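Local coordinates for sugar ABC transporter (Sugar-binding protein) (Bacillus halodurans, PDB 4YO7), which binds myo-inositol and is probably the solute-binding component of an ABC transporter for sugars or related polyols, at residues A[68-73]-A[78-83]; A[121-124]-A[128-131]; A[288-293]-A[305-310]. All coordinates share one frame; numbering follows the deposited sequence.

Interaction 1: A[68-73]-A[78-83]; sequences EEAANY and FIFSDA
The methyl CB of Ala70 sits over one face of the Phe78 ring in a CH-pi contact, 3.5 Å from the ring centroid and only 10° off the ring normal. Its position is close to central, since from Ala70 CB the ring atoms of Phe78 lie between 3.6 Å (CD1) and 4.0 Å (CE2). Ala70 CB also approaches Phe80, lying near its ring plane at the edge, 4.1 Å from Phe80 CZ. One small group thus meets two aromatic rings in different ways. In Phe78, CG stands anti to the carbonyl carbon (chi1 -70°), which carries the ring out over the methyl. Phe78 and Phe80 are alternate residues of strand 76-82 and present their rings on the same face, the one covered by helix 57-70. Together with strand 46-52 these elements form a beta-alpha-beta crossover of the Rossmann-like periplasmic binding protein fold, and Ala70 opens a type I beta turn, Ala70 to Tyr73, on the way to strand 76-82. Phe80 also packs on Gln63, Met66 and Lys67 of the helix, whereas Phe78 reaches Val292 of helix 284-299. Glu69, just before the turn, accepts the Tyr73 OH at its OE2 at 2.8 Å through the anti lone pair, and Asn72 ND2 adds a weak bond to Glu69 OE2 at 3.4 Å. Lys293 NZ is its salt-bridge partner.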
ATOM      1  N   GLU A  68      11.733  -3.128 -14.253  1.00 13.27           N
ATOM      2  CA  GLU A  68      11.823  -4.333 -15.074  1.00 19.91           C
ATOM      3  C   GLU A  68      10.918  -4.243 -16.304  1.00 18.08           C
ATOM      4  O   GLU A  68      11.318  -4.611 -17.423  1.00 17.65           O
ATOM      5  CB  GLU A  68      11.457  -5.570 -14.249  1.00 21.12           C
ATOM      6  CG  GLU A  68      12.550  -6.069 -13.326  1.00 48.04           C
ATOM      7  CD  GLU A  68      13.361  -7.222 -13.905  1.00 65.84           C
ATOM      8  OE1 GLU A  68      12.986  -7.769 -14.966  1.00 70.43           O
ATOM      9  OE2 GLU A  68      14.381  -7.584 -13.284  1.00 72.75           O
ATOM     10  N   GLU A  69       9.699  -3.748 -16.113  1.00 15.24           N
ATOM     11  CA  GLU A  69       8.766  -3.620 -17.227  1.00 13.00           C
ATOM     12  C   GLU A  69       9.231  -2.538 -18.207  1.00 14.30           C
ATOM     13  O   GLU A  69       9.114  -2.706 -19.418  1.00 16.20           O
ATOM     14  CB  GLU A  69       7.362  -3.335 -16.712  1.00 14.96           C
ATOM     15  CG  GLU A  69       6.306  -3.212 -17.793  1.00 14.10           C
ATOM     16  CD  GLU A  69       6.086  -4.478 -18.580  1.00 25.05           C
ATOM     17  OE1 GLU A  69       6.151  -5.579 -17.991  1.00 19.73           O
ATOM     18  OE2 GLU A  69       5.822  -4.368 -19.798  1.00 23.50           O
ATOM     19  N   ALA A  70       9.787  -1.453 -17.685  1.00 12.86           N
ATOM     20  CA  ALA A  70      10.210  -0.314 -18.515  1.00 13.58           C
ATOM     21  C   ALA A  70      11.295  -0.732 -19.525  1.00 15.03           C
ATOM     22  O   ALA A  70      11.401  -0.156 -20.604  1.00 14.99           O
ATOM     23  CB  ALA A  70      10.711   0.793 -17.636  1.00 16.45           C
ATOM     24  N   ALA A  71      12.085  -1.737 -19.158  1.00 17.12           N
ATOM     25  CA  ALA A  71      13.142  -2.255 -20.018  1.00 20.83           C
ATOM     26  C   ALA A  71      12.600  -2.900 -21.296  1.00 22.77           C
ATOM     27  O   ALA A  71      13.348  -3.119 -22.239  1.00 20.95           O
ATOM     28  CB  ALA A  71      13.992  -3.258 -19.252  1.00 24.87           C
ATOM     29  N   ASN A  72      11.300  -3.176 -21.342  1.00 16.89           N
ATOM     30  CA  ASN A  72      10.683  -3.766 -22.519  1.00 18.30           C
ATOM     31  C   ASN A  72      10.391  -2.757 -23.631  1.00 20.81           C
ATOM     32  O   ASN A  72       9.955  -3.145 -24.713  1.00 20.20           O
ATOM     33  CB  ASN A  72       9.387  -4.467 -22.133  1.00 21.59           C
ATOM     34  CG  ASN A  72       9.632  -5.718 -21.300  1.00 24.66           C
ATOM     35  OD1 ASN A  72      10.597  -6.443 -21.531  1.00 31.34           O
ATOM     36  ND2 ASN A  72       8.764  -5.974 -20.334  1.00 26.46           N
ATOM     37  N   TYR A  73      10.636  -1.470 -23.373  1.00 17.07           N
ATOM     38  CA  TYR A  73      10.260  -0.412 -24.301  1.00 15.81           C
ATOM     39  C   TYR A  73      11.437   0.471 -24.710  1.00 17.61           C
ATOM     40  O   TYR A  73      11.647   1.528 -24.129  1.00 20.16           O
ATOM     41  CB  TYR A  73       9.164   0.462 -23.672  1.00 15.50           C
ATOM     42  CG  TYR A  73       8.004  -0.348 -23.196  1.00 13.51           C
ATOM     43  CD1 TYR A  73       7.010  -0.747 -24.070  1.00 14.33           C
ATOM     44  CD2 TYR A  73       7.932  -0.778 -21.887  1.00 15.62           C
ATOM     45  CE1 TYR A  73       5.950  -1.522 -23.646  1.00 16.57           C
ATOM     46  CE2 TYR A  73       6.891  -1.549 -21.450  1.00 14.88           C
ATOM     47  CZ  TYR A  73       5.891  -1.916 -22.325  1.00 20.93           C
ATOM     48  OH  TYR A  73       4.853  -2.695 -21.878  1.00 26.71           O
ATOM     49  N   PHE A  78      12.700   6.403 -19.327  1.00 14.00           N
ATOM     50  CA  PHE A  78      11.966   6.603 -18.064  1.00 10.40           C
ATOM     51  C   PHE A  78      12.779   7.410 -17.066  1.00 13.16           C
ATOM     52  O   PHE A  78      13.981   7.208 -16.930  1.00 14.79           O
ATOM     53  CB  PHE A  78      11.583   5.256 -17.442  1.00 10.53           C
ATOM     54  CG  PHE A  78      10.524   4.525 -18.211  1.00 13.14           C
ATOM     55  CD1 PHE A  78      10.826   3.901 -19.402  1.00 17.12           C
ATOM     56  CD2 PHE A  78       9.227   4.476 -17.748  1.00 15.03           C
ATOM     57  CE1 PHE A  78       9.851   3.240 -20.109  1.00 19.20           C
ATOM     58  CE2 PHE A  78       8.254   3.808 -18.459  1.00 17.81           C
ATOM     59  CZ  PHE A  78       8.571   3.194 -19.627  1.00 15.30           C
ATOM     60  N   ILE A  79      12.126   8.344 -16.379  1.00 10.65           N
ATOM     61  CA  ILE A  79      12.756   9.087 -15.291  1.00 11.44           C
ATOM     62  C   ILE A  79      12.124   8.598 -14.009  1.00  9.69           C
ATOM     63  O   ILE A  79      10.964   8.884 -13.751  1.00 13.64           O
ATOM     64  CB  ILE A  79      12.560  10.607 -15.411  1.00 12.79           C
ATOM     65  CG1 ILE A  79      13.097  11.113 -16.756  1.00 15.56           C
ATOM     66  CG2 ILE A  79      13.270  11.330 -14.277  1.00 19.34           C
ATOM     67  CD1 ILE A  79      12.613  12.506 -17.085  1.00 19.33           C
ATOM     68  N   PHE A  80      12.882   7.831 -13.224  1.00 12.97           N
ATOM     69  CA  PHE A  80      12.373   7.262 -11.968  1.00 11.56           C
ATOM     70  C   PHE A  80      12.822   8.120 -10.802  1.00 13.92           C
ATOM     71  O   PHE A  80      13.969   8.038 -10.363  1.00 22.15           O
ATOM     72  CB  PHE A  80      12.842   5.811 -11.782  1.00 14.04           C
ATOM     73  CG  PHE A  80      12.064   4.828 -12.598  1.00 11.38           C
ATOM     74  CD1 PHE A  80      12.619   4.269 -13.739  1.00 15.24           C
ATOM     75  CD2 PHE A  80      10.747   4.502 -12.255  1.00 16.59           C
ATOM     76  CE1 PHE A  80      11.901   3.378 -14.503  1.00 12.30           C
ATOM     77  CE2 PHE A  80      10.021   3.602 -13.039  1.00 16.31           C
ATOM     78  CZ  PHE A  80      10.618   3.046 -14.163  1.00 15.08           C
ATOM     79  N   SER A  81      11.903   8.929 -10.295  1.00 10.32           N
ATOM     80  CA  SER A  81      12.175   9.862  -9.211  1.00 12.77           C
ATOM     81  C   SER A  81      11.502   9.415  -7.918  1.00 10.07           C
ATOM     82  O   SER A  81      10.503   8.704  -7.939  1.00 12.54           O
ATOM     83  CB  SER A  81      11.672  11.271  -9.568  1.00 14.83           C
ATOM     84  OG  SER A  81      12.336  11.744 -10.736  1.00 20.70           O
ATOM     85  N   ASP A  82      12.078   9.849  -6.807  1.00 11.75           N
ATOM     86  CA  ASP A  82      11.668   9.464  -5.458  1.00  9.94           C
ATOM     87  C   ASP A  82      11.381  10.749  -4.678  1.00  9.53           C
ATOM     88  O   ASP A  82      12.263  11.586  -4.518  1.00 12.74           O
ATOM     89  CB  ASP A  82      12.793   8.646  -4.798  1.00 14.00           C
ATOM     90  CG  ASP A  82      12.529   8.282  -3.352  1.00 17.58           C
ATOM     91  OD1 ASP A  82      11.457   8.574  -2.785  1.00 15.70           O
ATOM     92  OD2 ASP A  82      13.440   7.645  -2.777  1.00 18.41           O
ATOM     93  N   ALA A  83      10.147  10.907  -4.215  1.00  9.86           N
ATOM     94  CA  ALA A  83       9.743  12.123  -3.510  1.00  9.57           C
ATOM     95  C   ALA A  83      10.209  12.158  -2.061  1.00 11.24           C
ATOM     96  O   ALA A  83      10.109  13.199  -1.427  1.00 12.19           O
ATOM     97  CB  ALA A  83       8.242  12.286  -3.557  1.00 11.60           C
TER

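Interaction 2: A[121-124]-A[128-131]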
HETATM    1  N   MSE A 121      -2.808  20.128 -12.221  1.00 12.12           N
HETATM    2  CA  MSE A 121      -1.717  20.728 -12.968  1.00 10.30           C
HETATM    3  C   MSE A 121      -1.361  19.922 -14.217  1.00  9.75           C
HETATM    4  O   MSE A 121      -1.163  20.497 -15.302  1.00 11.36           O
HETATM    5  CB  MSE A 121      -0.506  20.863 -12.038  1.00 15.04           C
HETATM    6  CG  MSE A 121       0.667  21.520 -12.638  1.00 36.26           C
HETATM    7 SE   MSE A 121       2.016  21.824 -11.257  1.00 59.41          SE
HETATM    8  CE  MSE A 121       2.348  20.065 -10.534  1.00 24.55           C
ATOM      9  N   VAL A 122      -1.292  18.595 -14.074  1.00  8.48           N
ATOM     10  CA  VAL A 122      -0.903  17.751 -15.175  1.00  8.07           C
ATOM     11  C   VAL A 122      -2.057  17.737 -16.182  1.00  8.10           C
ATOM     12  O   VAL A 122      -1.817  17.802 -17.372  1.00  8.86           O
ATOM     13  CB  VAL A 122      -0.504  16.331 -14.698  1.00  9.77           C
ATOM     14  CG1 VAL A 122      -0.148  15.425 -15.857  1.00  8.92           C
ATOM     15  CG2 VAL A 122       0.667  16.441 -13.787  1.00  8.80           C
ATOM     16  N   ASN A 123      -3.297  17.659 -15.710  1.00 10.28           N
ATOM     17  CA  ASN A 123      -4.442  17.763 -16.632  1.00 10.01           C
ATOM     18  C   ASN A 123      -4.405  19.075 -17.441  1.00 10.43           C
ATOM     19  O   ASN A 123      -4.623  19.071 -18.663  1.00 11.63           O
ATOM     20  CB  ASN A 123      -5.767  17.686 -15.906  1.00 11.43           C
ATOM     21  CG  ASN A 123      -6.138  16.280 -15.459  1.00 12.31           C
ATOM     22  OD1 ASN A 123      -5.666  15.274 -16.000  1.00 14.82           O
ATOM     23  ND2 ASN A 123      -7.017  16.217 -14.486  1.00 13.52           N
ATOM     24  N   ASP A 124      -4.130  20.193 -16.771  1.00  9.98           N
ATOM     25  CA  ASP A 124      -4.051  21.486 -17.470  1.00 14.89           C
ATOM     26  C   ASP A 124      -2.945  21.465 -18.506  1.00 14.35           C
ATOM     27  O   ASP A 124      -3.074  22.122 -19.523  1.00 14.17           O
ATOM     28  CB  ASP A 124      -3.820  22.652 -16.503  1.00 13.82           C
ATOM     29  CG  ASP A 124      -5.068  23.020 -15.709  1.00 28.12           C
ATOM     30  OD1 ASP A 124      -6.180  22.623 -16.105  1.00 31.71           O
ATOM     31  OD2 ASP A 124      -4.925  23.723 -14.695  1.00 33.63           O
ATOM     32  N   PRO A 128      -1.081  12.863 -20.063  1.00  6.72           N
ATOM     33  CA  PRO A 128      -1.726  11.798 -19.271  1.00  5.77           C
ATOM     34  C   PRO A 128      -1.053  11.547 -17.930  1.00  8.57           C
ATOM     35  O   PRO A 128       0.165  11.528 -17.827  1.00  8.30           O
ATOM     36  CB  PRO A 128      -1.604  10.552 -20.150  1.00 12.39           C
ATOM     37  CG  PRO A 128      -1.162  11.008 -21.489  1.00 15.36           C
ATOM     38  CD  PRO A 128      -0.648  12.407 -21.400  1.00  9.07           C
ATOM     39  N   ILE A 129      -1.861  11.319 -16.904  1.00  8.77           N
ATOM     40  CA  ILE A 129      -1.326  11.018 -15.577  1.00  8.83           C
ATOM     41  C   ILE A 129      -1.971   9.739 -15.026  1.00  8.93           C
ATOM     42  O   ILE A 129      -3.207   9.613 -14.905  1.00  8.30           O
ATOM     43  CB  ILE A 129      -1.516  12.187 -14.621  1.00  9.00           C
ATOM     44  CG1 ILE A 129      -0.963  11.788 -13.225  1.00 11.96           C
ATOM     45  CG2 ILE A 129      -2.956  12.692 -14.592  1.00 12.46           C
ATOM     46  CD1 ILE A 129      -0.633  12.908 -12.374  1.00 18.16           C
ATOM     47  N   ILE A 130      -1.095   8.793 -14.731  1.00  8.59           N
ATOM     48  CA  ILE A 130      -1.473   7.501 -14.199  1.00  6.65           C
ATOM     49  C   ILE A 130      -1.184   7.551 -12.707  1.00  9.42           C
ATOM     50  O   ILE A 130      -0.069   7.868 -12.313  1.00  7.72           O
ATOM     51  CB  ILE A 130      -0.656   6.343 -14.838  1.00 10.11           C
ATOM     52  CG1 ILE A 130      -0.762   6.303 -16.387  1.00 14.33           C
ATOM     53  CG2 ILE A 130      -1.029   4.987 -14.210  1.00 11.53           C
ATOM     54  CD1 ILE A 130      -2.037   6.767 -17.025  1.00 21.56           C
ATOM     55  N   ILE A 131      -2.172   7.233 -11.881  1.00  8.34           N
ATOM     56  CA  ILE A 131      -1.981   7.166 -10.421  1.00  6.14           C
ATOM     57  C   ILE A 131      -1.765   5.703 -10.023  1.00  6.72           C
ATOM     58  O   ILE A 131      -2.539   4.822 -10.377  1.00  8.56           O
ATOM     59  CB  ILE A 131      -3.179   7.763  -9.670  1.00  5.84           C
ATOM     60  CG1 ILE A 131      -3.386   9.237 -10.061  1.00  9.38           C
ATOM     61  CG2 ILE A 131      -3.036   7.576  -8.138  1.00  7.41           C
ATOM     62  CD1 ILE A 131      -2.284  10.169  -9.683  1.00  7.59           C
TER
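The side-chain amide of Asn123 is divided between two neighbours: ND2 hydrogen-bonds to the backbone O of Gln141, while OD1 rests against Ile129 CG2 at 4.0 Å. The side chains of Asn123 and Ile129 meet at about a right angle, and no hydrogen bond joins the segments. The apolar part of the contact is the pairing of Val122 with Ile129, and both branches of the valine take part. Val122 CG1, held anti to the backbone N (chi1 178°), abuts Ile129 CB at 3.7 Å. The other methyl, Val122 CG2, meets Ile129 CD1 at 4.0 Å. Ile129 also has CG1 anti to its own N (chi1 179°) and its chain runs on extended, which brings CD1 to Val122 CG2 as the two side chains cross at a slant, and leaves CG2 on the asparagine side. With alanine in place of Ile129, CG1, CG2 and CD1 are gone, which would probably open a gap beside Val122 and leave Asn123 OD1 without its methyl neighbour. Val122 is further enclosed by Ile105 and by Val94 of helix 87-100, and Ile129 by Val107. Helix 112-125 is thereby seated on strand 129-132 close to the short connection between them, as expected of the beta-alpha-beta crossover made by strand 104-107, helix 112-125 and strand 129-132.

Interaction 3: A[288-293]-A[305-310]; sequences GATSVK and EDAMIP
Helix 284-299 packs against the outermost strand 307-308, the last strand of the six-stranded parallel sheet, and the meeting point is Thr290 with Ala307. The CA atoms of Thr290 and Ala307 are 7.6 Å apart, close enough for two short side chains to touch. The methyl CG2 of Thr290 reaches CB of Ala307 at 3.7 Å, methyl against methyl. This follows from the threonine torsion: CG2 stands anti to the backbone N, while OG1 (chi1 -58°) lies beside that N and hydrogen-bonds to the O of Gly286 one turn earlier in the helix. The hydroxyl is therefore engaged within its own helix, and the contact across the segments is carried by carbon. A looser approach comes from Ile309, two residues beyond Ala307, whose CD1 lies 4.4 Å from Thr290 OG1. Only 91 Å² is buried in all, and none of the three touching residues is fully buried. Thr290 also touches Val146 of strand 144-147, to which Ala307 is joined by backbone hydrogen bonds with Phe145 and Gly147. Strand 307-308 comes after the four-stranded sheet in the chain yet joins the six-stranded one, a return between domains as in type I periplasmic binding proteins.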
ATOM      1  N   GLY A 288       3.152  -2.381 -10.326  1.00 12.40           N
ATOM      2  CA  GLY A 288       4.251  -1.699 -10.979  1.00  9.52           C
ATOM      3  C   GLY A 288       4.303  -1.948 -12.480  1.00  8.47           C
ATOM      4  O   GLY A 288       4.382  -0.995 -13.257  1.00  9.80           O
ATOM      5  N   ALA A 289       4.215  -3.210 -12.907  1.00  9.46           N
ATOM      6  CA  ALA A 289       4.252  -3.539 -14.337  1.00 12.59           C
ATOM      7  C   ALA A 289       3.067  -2.946 -15.058  1.00 12.83           C
ATOM      8  O   ALA A 289       3.211  -2.379 -16.142  1.00 11.75           O
ATOM      9  CB  ALA A 289       4.282  -5.037 -14.553  1.00 14.23           C
ATOM     10  N   THR A 290       1.894  -3.036 -14.445  1.00 11.22           N
ATOM     11  CA  THR A 290       0.696  -2.529 -15.103  1.00 11.58           C
ATOM     12  C   THR A 290       0.711  -1.008 -15.220  1.00  9.25           C
ATOM     13  O   THR A 290       0.277  -0.456 -16.250  1.00  9.96           O
ATOM     14  CB  THR A 290      -0.585  -3.001 -14.378  1.00 12.83           C
ATOM     15  OG1 THR A 290      -0.610  -4.435 -14.338  1.00 14.24           O
ATOM     16  CG2 THR A 290      -1.819  -2.545 -15.119  1.00 12.23           C
ATOM     17  N   SER A 291       1.226  -0.315 -14.206  1.00 10.35           N
ATOM     18  CA  SER A 291       1.318   1.148 -14.280  1.00  9.01           C
ATOM     19  C   SER A 291       2.173   1.571 -15.477  1.00 10.69           C
ATOM     20  O   SER A 291       1.829   2.487 -16.211  1.00  8.71           O
ATOM     21  CB  SER A 291       1.914   1.726 -12.990  1.00  7.04           C
ATOM     22  OG  SER A 291       1.032   1.549 -11.910  1.00 13.74           O
ATOM     23  N   VAL A 292       3.298   0.891 -15.654  1.00  8.15           N
ATOM     24  CA  VAL A 292       4.156   1.168 -16.796  1.00  8.79           C
ATOM     25  C   VAL A 292       3.459   0.867 -18.132  1.00 10.94           C
ATOM     26  O   VAL A 292       3.537   1.670 -19.073  1.00  9.65           O
ATOM     27  CB  VAL A 292       5.481   0.388 -16.701  1.00 12.15           C
ATOM     28  CG1 VAL A 292       6.283   0.508 -17.984  1.00 11.25           C
ATOM     29  CG2 VAL A 292       6.283   0.954 -15.561  1.00 11.32           C
ATOM     30  N   LYS A 293       2.772  -0.265 -18.216  1.00 12.21           N
ATOM     31  CA  LYS A 293       2.085  -0.627 -19.443  1.00  8.57           C
ATOM     32  C   LYS A 293       1.015   0.398 -19.818  1.00  8.33           C
ATOM     33  O   LYS A 293       0.866   0.766 -20.988  1.00 11.44           O
ATOM     34  CB  LYS A 293       1.461  -2.027 -19.316  1.00 11.46           C
ATOM     35  CG  LYS A 293       2.460  -3.142 -19.244  1.00 14.06           C
ATOM     36  CD  LYS A 293       1.735  -4.475 -19.005  1.00 25.55           C
ATOM     37  CE  LYS A 293       2.664  -5.611 -18.646  1.00 39.42           C
ATOM     38  NZ  LYS A 293       3.333  -6.185 -19.838  1.00 51.34           N
ATOM     39  N   GLU A 305      -7.557   2.644 -19.296  1.00 15.10           N
ATOM     40  CA  GLU A 305      -8.557   2.459 -18.274  1.00 14.97           C
ATOM     41  C   GLU A 305      -7.896   1.995 -16.992  1.00 14.62           C
ATOM     42  O   GLU A 305      -6.725   1.585 -16.986  1.00 14.26           O
ATOM     43  CB  GLU A 305      -9.600   1.451 -18.740  1.00 26.65           C
ATOM     44  CG  GLU A 305      -9.016   0.098 -19.053  1.00 35.98           C
ATOM     45  CD  GLU A 305     -10.044  -0.853 -19.646  1.00 59.02           C
ATOM     46  OE1 GLU A 305     -10.747  -0.443 -20.594  1.00 59.28           O
ATOM     47  OE2 GLU A 305     -10.151  -2.004 -19.163  1.00 64.91           O
ATOM     48  N   ASP A 306      -8.658   2.071 -15.917  1.00 12.29           N
ATOM     49  CA  ASP A 306      -8.172   1.624 -14.605  1.00 10.99           C
ATOM     50  C   ASP A 306      -7.810   0.146 -14.598  1.00 12.69           C
ATOM     51  O   ASP A 306      -8.383  -0.660 -15.334  1.00 13.96           O
ATOM     52  CB  ASP A 306      -9.216   1.839 -13.536  1.00 14.30           C
ATOM     53  CG  ASP A 306      -9.582   3.300 -13.323  1.00 18.67           C
ATOM     54  OD1 ASP A 306      -8.879   4.204 -13.812  1.00 13.48           O
ATOM     55  OD2 ASP A 306     -10.580   3.526 -12.609  1.00 18.62           O
ATOM     56  N   ALA A 307      -6.900  -0.219 -13.709  1.00  9.58           N
ATOM     57  CA  ALA A 307      -6.624  -1.613 -13.415  1.00 11.72           C
ATOM     58  C   ALA A 307      -6.698  -1.822 -11.915  1.00 12.71           C
ATOM     59  O   ALA A 307      -5.820  -1.389 -11.188  1.00 13.15           O
ATOM     60  CB  ALA A 307      -5.279  -1.995 -13.948  1.00 15.99           C
HETATM   61  N   MSE A 308      -7.772  -2.463 -11.468  1.00 12.79           N
HETATM   62  CA  MSE A 308      -7.976  -2.772 -10.056  1.00 13.66           C
HETATM   63  C   MSE A 308      -7.578  -4.204  -9.818  1.00 19.96           C
HETATM   64  O   MSE A 308      -8.252  -5.121 -10.278  1.00 23.58           O
HETATM   65  CB  MSE A 308      -9.430  -2.597  -9.642  1.00 17.19           C
HETATM   66  CG  MSE A 308     -10.003  -1.254  -9.855  1.00 28.80           C
HETATM   67 SE   MSE A 308      -8.982   0.088  -8.881  1.00 58.99          SE
HETATM   68  CE  MSE A 308      -8.858  -0.687  -7.176  1.00  5.49           C
ATOM     69  N   ILE A 309      -6.484  -4.397  -9.101  1.00 12.34           N
ATOM     70  CA  ILE A 309      -5.967  -5.727  -8.871  1.00 12.39           C
ATOM     71  C   ILE A 309      -6.458  -6.209  -7.507  1.00 13.86           C
ATOM     72  O   ILE A 309      -6.362  -5.472  -6.525  1.00 13.67           O
ATOM     73  CB  ILE A 309      -4.429  -5.726  -8.933  1.00 18.44           C
ATOM     74  CG1 ILE A 309      -3.980  -5.104 -10.267  1.00 20.74           C
ATOM     75  CG2 ILE A 309      -3.900  -7.145  -8.745  1.00 16.41           C
ATOM     76  CD1 ILE A 309      -2.482  -4.862 -10.395  1.00 24.87           C
ATOM     77  N   PRO A 310      -6.995  -7.443  -7.437  1.00 14.44           N
ATOM     78  CA  PRO A 310      -7.570  -7.874  -6.163  1.00 13.35           C
ATOM     79  C   PRO A 310      -6.544  -8.078  -5.066  1.00 17.00           C
ATOM     80  O   PRO A 310      -5.419  -8.480  -5.323  1.00 15.48           O
ATOM     81  CB  PRO A 310      -8.229  -9.219  -6.492  1.00 19.50           C
ATOM     82  CG  PRO A 310      -8.352  -9.258  -7.952  1.00 21.88           C
ATOM     83  CD  PRO A 310      -7.247  -8.419  -8.516  1.00 19.54           C
TER

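All three contacts seat a helix on the same six-stranded sheet, but at different places across it. Interactions 1 and 3 lie at its opposite edge strands, 76-82 and 307-308, and interaction 2 at the inner strand 129-132. Each joins a helix to the next strand, but the connection is a few residues in interactions 1 and 2, which are partly buried, and longer in interaction 3, a surface contact. The chemistry shifts accordingly: aromatic faces and edges round a methyl, then branched aliphatic side chains, then two small methyls. Helix 284-299 ties them together, its Ser291 O approaching Ile130 CG2 at 4.3 Å and its Val292 CG1 meeting Glu69 CG at 3.7 Å.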